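Vinylacetyl-CoA Delta-isomerase (Nitrosopumilus maritimus SCM1, PDB 6VJR) is an oxygen-tolerant archaeal enzyme that probably dehydrates 4-hydroxybutyryl-CoA and isomerises vinylacetyl-CoA with a bound FAD and a [4Fe-4S] cluster. Local coordinates at residues T123-H126 / K127-L130; A307-I310 / A311-G315; V418-R421 / M422-L425. All coordinates share one frame; numbering follows the deposited sequence.

Interaction 1 (T123-H126 / K127-L130); sequences TDYH and KRFL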
loop_
_atom_site.group_PDB
_atom_site.type_symbol
_atom_site.label_atom_id
_atom_site.label_comp_id
_atom_site.label_asym_id
_atom_site.label_seq_id
_atom_site.Cartn_x
_atom_site.Cartn_y
_atom_site.Cartn_z
ATOM N N THR A 123 -2.164 -47.725 17.248
ATOM C CA THR A 123 -2.007 -48.131 15.855
ATOM C C THR A 123 -0.522 -48.132 15.483
ATOM O O THR A 123 0.331 -47.867 16.321
ATOM C CB THR A 123 -2.854 -47.182 15.001
ATOM O OG1 THR A 123 -2.637 -45.866 15.500
ATOM C CG2 THR A 123 -4.345 -47.440 15.182
ATOM N N ASP A 124 -0.196 -48.494 14.239
ATOM C CA ASP A 124 1.197 -48.545 13.811
ATOM C C ASP A 124 1.394 -47.785 12.505
ATOM O O ASP A 124 2.231 -48.151 11.683
ATOM C CB ASP A 124 1.719 -49.953 13.627
ATOM C CG ASP A 124 0.900 -50.789 12.664
ATOM O OD1 ASP A 124 -0.054 -50.239 12.119
ATOM O OD2 ASP A 124 1.173 -51.998 12.537
ATOM N N TYR A 125 0.675 -46.673 12.367
ATOM C CA TYR A 125 0.850 -45.776 11.239
ATOM C C TYR A 125 2.274 -45.233 11.142
ATOM O O TYR A 125 2.783 -45.037 10.033
ATOM C CB TYR A 125 -0.163 -44.638 11.270
ATOM C CG TYR A 125 -1.606 -45.104 11.341
ATOM C CD1 TYR A 125 -2.170 -45.862 10.327
ATOM C CD2 TYR A 125 -2.444 -44.695 12.371
ATOM C CE1 TYR A 125 -3.490 -46.292 10.381
ATOM C CE2 TYR A 125 -3.762 -45.123 12.437
ATOM C CZ TYR A 125 -4.305 -45.900 11.426
ATOM O OH TYR A 125 -5.596 -46.343 11.519
ATOM N N HIS A 126 2.876 -44.900 12.276
ATOM C CA HIS A 126 4.224 -44.348 12.273
ATOM C C HIS A 126 5.217 -45.392 11.755
ATOM O O HIS A 126 6.094 -45.042 10.965
ATOM C CB HIS A 126 4.587 -43.805 13.661
ATOM C CG HIS A 126 5.811 -43.006 13.681
ATOM N ND1 HIS A 126 5.874 -41.795 13.030
ATOM C CD2 HIS A 126 7.016 -43.202 14.243
ATOM C CE1 HIS A 126 7.107 -41.277 13.175
ATOM N NE2 HIS A 126 7.818 -42.129 13.921
ATOM N N LYS A 127 5.107 -46.654 12.208
ATOM C CA LYS A 127 5.965 -47.746 11.734
ATOM C C LYS A 127 5.811 -47.952 10.231
ATOM O O LYS A 127 6.807 -48.004 9.493
ATOM C CB LYS A 127 5.675 -49.057 12.488
ATOM C CG LYS A 127 6.043 -49.043 13.957
ATOM C CD LYS A 127 5.733 -50.310 14.757
ATOM C CE LYS A 127 5.399 -50.058 16.221
ATOM N NZ LYS A 127 4.082 -49.418 16.414
ATOM N N ARG A 128 4.545 -47.968 9.769
ATOM C CA ARG A 128 4.262 -48.042 8.346
ATOM C C ARG A 128 4.924 -46.875 7.619
ATOM O O ARG A 128 5.576 -47.064 6.578
ATOM C CB ARG A 128 2.754 -48.027 8.123
ATOM C CG ARG A 128 2.035 -49.275 8.586
ATOM C CD ARG A 128 0.566 -48.983 8.395
ATOM N NE ARG A 128 -0.258 -50.100 8.846
ATOM C CZ ARG A 128 -1.582 -50.102 8.879
ATOM N NH1 ARG A 128 -2.273 -51.135 9.361
ATOM N NH2 ARG A 128 -2.223 -49.086 8.431
ATOM N N PHE A 129 4.717 -45.651 8.143
ATOM C CA PHE A 129 5.269 -44.485 7.503
ATOM C C PHE A 129 6.799 -44.528 7.421
ATOM O O PHE A 129 7.366 -44.210 6.377
ATOM C CB PHE A 129 4.705 -43.229 8.174
ATOM C CG PHE A 129 5.246 -41.993 7.485
ATOM C CD1 PHE A 129 4.866 -41.661 6.192
ATOM C CD2 PHE A 129 6.179 -41.186 8.110
ATOM C CE1 PHE A 129 5.416 -40.556 5.576
ATOM C CE2 PHE A 129 6.674 -40.048 7.497
ATOM C CZ PHE A 129 6.314 -39.757 6.232
ATOM N N LEU A 130 7.479 -44.926 8.485
ATOM C CA LEU A 130 8.931 -45.006 8.435
ATOM C C LEU A 130 9.420 -46.011 7.385
ATOM O O LEU A 130 10.451 -45.774 6.722
ATOM C CB LEU A 130 9.505 -45.337 9.816
ATOM C CG LEU A 130 9.368 -44.241 10.870
ATOM C CD1 LEU A 130 9.901 -44.723 12.190
ATOM C CD2 LEU A 130 10.083 -42.956 10.408
HETATM O O HOH W 1 -0.839 -52.984 11.026
#
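The guanidinium group of Arg-128 lies across the carboxylate of Asp-124 in the first turn of helix 125-139, the two planes inclined 55° to each other. Asp-124 OD1 sits over one face of the guanidinium, 3.3 Å from Arg-128 NE, well away from the plane in which the N-H groups point. The pair is therefore a salt bridge of charges alone. Its hydrogen-bonded link runs through a water, which donates to Asp-124 OD2 at 2.7 Å and accepts from Arg-128 NH1 at 2.9 Å. The arginine gets there with CG anti to its carbonyl carbon (chi1 -69°) and a chain extended from CG to NE, running back along the helix toward its start.

Beside it, the Tyr-125 side chain points the same way, with ring and guanidinium planes almost perpendicular at 83°. Arg-128 NH2 comes within 3.6 Å of Tyr-125 CE1, while its hydrogen bond goes to the carbonyl of Val-269. Tyr-125 OH is held by Glu-274.

Two residues further along, Leu-130 lays its CG over a face of the His-126 imidazole, 4.3 Å from the ring centroid, a CH-pi contact offset toward the rim; CD1 reaches His-126 NE2 at 3.8 Å. His-126 ND1 is hydrogen-bonded to Thr-114 OG1 of helix 101-121, which limits how the imidazole can turn. Asp-124 occupies the N-cap position, but its carboxylate makes no capping bond; Asp-124 O accepts from Arg-128 N at 3.0 Å.

An acid at the helix start facing an arginine one turn later is an i to i+4 ion pair, and the negative charge of Asp-124 is likely to interact favourably with the helix dipole. Because no direct N-H bond fixes the two groups, their mutual orientation probably depends on the water and on Val-269.

Interaction 2 (A307-I310 / A311-G315); sequences AATI and ADYNG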
loop_
_atom_site.group_PDB
_atom_site.type_symbol
_atom_site.label_atom_id
_atom_site.label_comp_id
_atom_site.label_asym_id
_atom_site.label_seq_id
_atom_site.Cartn_x
_atom_site.Cartn_y
_atom_site.Cartn_z
ATOM N N ALA A 307 14.393 -7.425 -15.189
ATOM C CA ALA A 307 14.058 -6.010 -15.248
ATOM C C ALA A 307 15.354 -5.179 -15.417
ATOM O O ALA A 307 15.428 -4.230 -16.194
ATOM C CB ALA A 307 13.319 -5.658 -13.982
ATOM N N ALA A 308 16.424 -5.524 -14.681
ATOM C CA ALA A 308 17.690 -4.794 -14.767
ATOM C C ALA A 308 18.292 -4.948 -16.158
ATOM O O ALA A 308 18.897 -4.011 -16.693
ATOM C CB ALA A 308 18.658 -5.233 -13.694
ATOM N N THR A 309 18.140 -6.158 -16.726
ATOM C CA THR A 309 18.653 -6.398 -18.069
ATOM C C THR A 309 17.932 -5.538 -19.104
ATOM O O THR A 309 18.599 -4.950 -19.953
ATOM C CB THR A 309 18.616 -7.872 -18.411
ATOM O OG1 THR A 309 19.413 -8.625 -17.497
ATOM C CG2 THR A 309 19.052 -8.128 -19.834
ATOM N N ILE A 310 16.593 -5.537 -19.096
ATOM C CA ILE A 310 15.884 -4.732 -20.095
ATOM C C ILE A 310 16.206 -3.236 -19.938
ATOM O O ILE A 310 16.335 -2.512 -20.924
ATOM C CB ILE A 310 14.379 -5.060 -20.156
ATOM C CG1 ILE A 310 13.699 -4.399 -21.337
ATOM C CG2 ILE A 310 13.647 -4.663 -18.874
ATOM C CD1 ILE A 310 14.246 -4.752 -22.703
ATOM N N ALA A 311 16.352 -2.733 -18.713
ATOM C CA ALA A 311 16.736 -1.343 -18.488
ATOM C C ALA A 311 18.077 -1.035 -19.158
ATOM O O ALA A 311 18.242 -0.007 -19.826
ATOM C CB ALA A 311 16.775 -0.984 -17.017
ATOM N N ASP A 312 19.039 -1.957 -19.008
ATOM C CA ASP A 312 20.340 -1.866 -19.649
ATOM C C ASP A 312 20.211 -1.826 -21.171
ATOM O O ASP A 312 20.714 -0.895 -21.818
ATOM C CB ASP A 312 21.156 -3.044 -19.146
ATOM C CG ASP A 312 22.493 -3.279 -19.797
ATOM O OD1 ASP A 312 22.792 -2.546 -20.720
ATOM O OD2 ASP A 312 23.206 -4.231 -19.373
ATOM N N TYR A 313 19.441 -2.767 -21.729
ATOM C CA TYR A 313 19.264 -2.846 -23.176
ATOM C C TYR A 313 18.561 -1.601 -23.734
ATOM O O TYR A 313 18.772 -1.233 -24.906
ATOM C CB TYR A 313 18.451 -4.101 -23.478
ATOM C CG TYR A 313 19.159 -5.436 -23.284
ATOM C CD1 TYR A 313 20.545 -5.527 -23.131
ATOM C CD2 TYR A 313 18.438 -6.621 -23.405
ATOM C CE1 TYR A 313 21.152 -6.760 -23.022
ATOM C CE2 TYR A 313 19.061 -7.850 -23.347
ATOM C CZ TYR A 313 20.425 -7.917 -23.204
ATOM O OH TYR A 313 21.003 -9.164 -23.109
ATOM N N ASN A 314 17.658 -1.016 -22.918
ATOM C CA ASN A 314 16.934 0.175 -23.308
ATOM C C ASN A 314 17.776 1.429 -23.226
ATOM O O ASN A 314 17.313 2.466 -23.693
ATOM C CB ASN A 314 15.634 0.387 -22.540
ATOM C CG ASN A 314 14.558 -0.622 -22.831
ATOM O OD1 ASN A 314 14.559 -1.268 -23.881
ATOM N ND2 ASN A 314 13.568 -0.701 -21.946
ATOM N N GLY A 315 18.919 1.392 -22.558
ATOM C CA GLY A 315 19.773 2.551 -22.466
ATOM C C GLY A 315 19.553 3.439 -21.234
ATOM O O GLY A 315 20.169 4.503 -21.184
#
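With CG2 of Thr-309 anti to the backbone N and OG1 beside that nitrogen (chi1 -60°), the methyl is turned toward Tyr-313, whose ring leans back along helix 295-314 because its CG is anti to the carbonyl carbon (chi1 -71°). The two side chains run alongside each other, and Thr-309 CG2 settles over one ring face, 3.8 Å from the centroid of Tyr-313, in a CH-pi contact; its nearest ring atom is CE2 at 3.5 Å. Thr-309 OG1, turned the other way, bonds to the carbonyl of Gly-305. The carbonyl of Thr-309 also lies over the ring, with Tyr-313 CG 3.4 Å from Thr-309 O, and accepts Tyr-313 N at 2.9 Å.

One residue further on, Ile-310 CD1 reaches Asn-314 OD1 at 3.7 Å; the same oxygen is hydrogen-bonded to Arg-421 NH2 of helix 418-432. Asn-314 N bonds to Ile-310 O at 2.8 Å. The helix then closes in a Schellman motif: Gly-315, at positive phi (93°), sends its N to Asp-312 O at 3.0 Å.

Were Tyr-313 replaced by an alanine, the Thr-309 methyl would probably lose the ring face it rests on, and Asp-480 of the second subunit its hydroxyl partner.

Asn-314 belongs to the FAD pocket. Asp-312 makes salt bridges through OD1 to Arg-413 and through OD2 to Lys-468 of the second subunit. Helices 320-345 and 372-384 cover the alanine side, where Ala-311 meets Ile-322 and Ile-383. Helix 418-432 packs against Ile-310 and Tyr-313.

Interaction 3 (V418-R421 / M422-L425); sequences VENR and MRIL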
loop_
_atom_site.group_PDB
_atom_site.type_symbol
_atom_site.label_atom_id
_atom_site.label_comp_id
_atom_site.label_asym_id
_atom_site.label_seq_id
_atom_site.Cartn_x
_atom_site.Cartn_y
_atom_site.Cartn_z
ATOM N N VAL A 418 19.302 -7.434 -30.945
ATOM C CA VAL A 418 17.851 -7.356 -30.855
ATOM C C VAL A 418 17.262 -8.683 -30.382
ATOM O O VAL A 418 16.328 -8.690 -29.591
ATOM C CB VAL A 418 17.213 -6.852 -32.167
ATOM C CG1 VAL A 418 15.703 -7.031 -32.197
ATOM C CG2 VAL A 418 17.575 -5.396 -32.387
ATOM N N GLU A 419 17.851 -9.819 -30.793
ATOM C CA GLU A 419 17.334 -11.085 -30.338
ATOM C C GLU A 419 17.411 -11.186 -28.800
ATOM O O GLU A 419 16.540 -11.757 -28.151
ATOM C CB GLU A 419 18.106 -12.232 -30.969
ATOM C CG GLU A 419 17.488 -13.570 -30.607
ATOM C CD GLU A 419 18.076 -14.784 -31.296
ATOM O OE1 GLU A 419 18.586 -14.652 -32.429
ATOM O OE2 GLU A 419 18.070 -15.872 -30.657
ATOM N N ASN A 420 18.493 -10.663 -28.207
ATOM C CA ASN A 420 18.605 -10.696 -26.755
ATOM C C ASN A 420 17.547 -9.816 -26.081
ATOM O O ASN A 420 16.981 -10.200 -25.041
ATOM C CB ASN A 420 19.994 -10.307 -26.272
ATOM C CG ASN A 420 21.061 -11.305 -26.654
ATOM O OD1 ASN A 420 20.790 -12.485 -26.888
ATOM N ND2 ASN A 420 22.295 -10.854 -26.607
ATOM N N ARG A 421 17.254 -8.626 -26.660
ATOM C CA ARG A 421 16.205 -7.784 -26.122
ATOM C C ARG A 421 14.847 -8.478 -26.198
ATOM O O ARG A 421 14.085 -8.448 -25.240
ATOM C CB ARG A 421 16.264 -6.448 -26.827
ATOM C CG ARG A 421 15.327 -5.390 -26.286
ATOM C CD ARG A 421 15.687 -4.005 -26.822
ATOM N NE ARG A 421 14.784 -2.971 -26.304
ATOM C CZ ARG A 421 13.757 -2.390 -26.934
ATOM N NH1 ARG A 421 13.512 -2.673 -28.203
ATOM N NH2 ARG A 421 12.942 -1.602 -26.240
ATOM N N MET A 422 14.563 -9.123 -27.321
ATOM C CA MET A 422 13.355 -9.925 -27.447
ATOM C C MET A 422 13.290 -11.030 -26.396
ATOM O O MET A 422 12.247 -11.244 -25.779
ATOM C CB MET A 422 13.188 -10.508 -28.848
ATOM C CG MET A 422 13.059 -9.446 -29.878
ATOM S SD MET A 422 12.822 -10.024 -31.570
ATOM C CE MET A 422 11.745 -11.410 -31.189
ATOM N N ARG A 423 14.379 -11.767 -26.220
ATOM C CA ARG A 423 14.362 -12.875 -25.287
ATOM C C ARG A 423 14.061 -12.403 -23.859
ATOM O O ARG A 423 13.314 -13.048 -23.130
ATOM C CB ARG A 423 15.712 -13.611 -25.318
ATOM C CG ARG A 423 15.868 -14.525 -26.515
ATOM C CD ARG A 423 17.290 -15.059 -26.628
ATOM N NE ARG A 423 17.475 -16.037 -27.688
ATOM C CZ ARG A 423 17.001 -17.267 -27.675
ATOM N NH1 ARG A 423 16.520 -17.798 -26.569
ATOM N NH2 ARG A 423 17.133 -18.011 -28.757
ATOM N N ILE A 424 14.675 -11.287 -23.441
ATOM C CA ILE A 424 14.490 -10.855 -22.063
ATOM C C ILE A 424 13.048 -10.344 -21.874
ATOM O O ILE A 424 12.425 -10.600 -20.851
ATOM C CB ILE A 424 15.559 -9.865 -21.570
ATOM C CG1 ILE A 424 15.644 -9.942 -20.044
ATOM C CG2 ILE A 424 15.318 -8.449 -22.075
ATOM C CD1 ILE A 424 16.360 -11.186 -19.551
ATOM N N LEU A 425 12.486 -9.654 -22.866
ATOM C CA LEU A 425 11.090 -9.243 -22.803
ATOM C C LEU A 425 10.141 -10.437 -22.673
ATOM O O LEU A 425 9.210 -10.413 -21.856
ATOM C CB LEU A 425 10.725 -8.363 -23.997
ATOM C CG LEU A 425 11.368 -6.969 -24.036
ATOM C CD1 LEU A 425 11.317 -6.395 -25.414
ATOM C CD2 LEU A 425 10.643 -6.058 -23.069
HETATM O O HOH W 2 19.977 -14.171 -28.799
#
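Glu-419 and Arg-423 form an i to i+4 salt bridge in the first turns of helix 418-432, in the part of the chain assigned to the acyl-CoA dehydrogenase clan. The side chains run side by side, and Glu-419 OE2 lies at the edge of the guanidinium, near its plane. Arg-423 approaches side-on: its NE meets the anti lone pair of Glu-419 OE2 at 3.0 Å, while its NH2 comes nearly along the C-O direction. Both N-H bonds are bent (143° and 145°), as expected when two donors converge on one oxygen. The glutamate reaches this position through an extended chain with CG anti to the backbone N (chi1 -174°).

In the next shell, Arg-423 NH1 bonds to the carbonyl of Ala-475 of the second subunit, which places the ion pair at the interface; Ile-243 of the same chain packs against both side chains. Asn-420 reaches Asn-479 of the second subunit through its ND2. On another face of the helix, Val-418 CG1 touches Met-422 SD at 4.2 Å, with Phe-397 against both. A water joins Asn-420 to Arg-423: it donates to Asn-420 OD1 at 2.7 Å and accepts weakly from Arg-423 NE at 3.3 Å.

Overall arrangement
Interactions 2 and 3 form one neighbourhood, their centres about 10 Å apart, where helices 295-314 and 418-432 pack together. Asn-314 OD1 and Arg-421 NH2 lie 2.9 Å apart, a probable hydrogen bond, and Ile-310 CD1 approaches Arg-421 CG at 3.8 Å. Both contacts touch the second subunit and lie close to FAD: the side chain of Asn-314 is about 4 Å from the flavin cofactor and that of Arg-421 about 5 Å. Interaction 1 stands apart, on the opposite side of the chain's centre, its centre about 55 Å from that of interaction 2. Its Phe-129 side chain is about 10 Å from Gly-145, an FAD-binding residue.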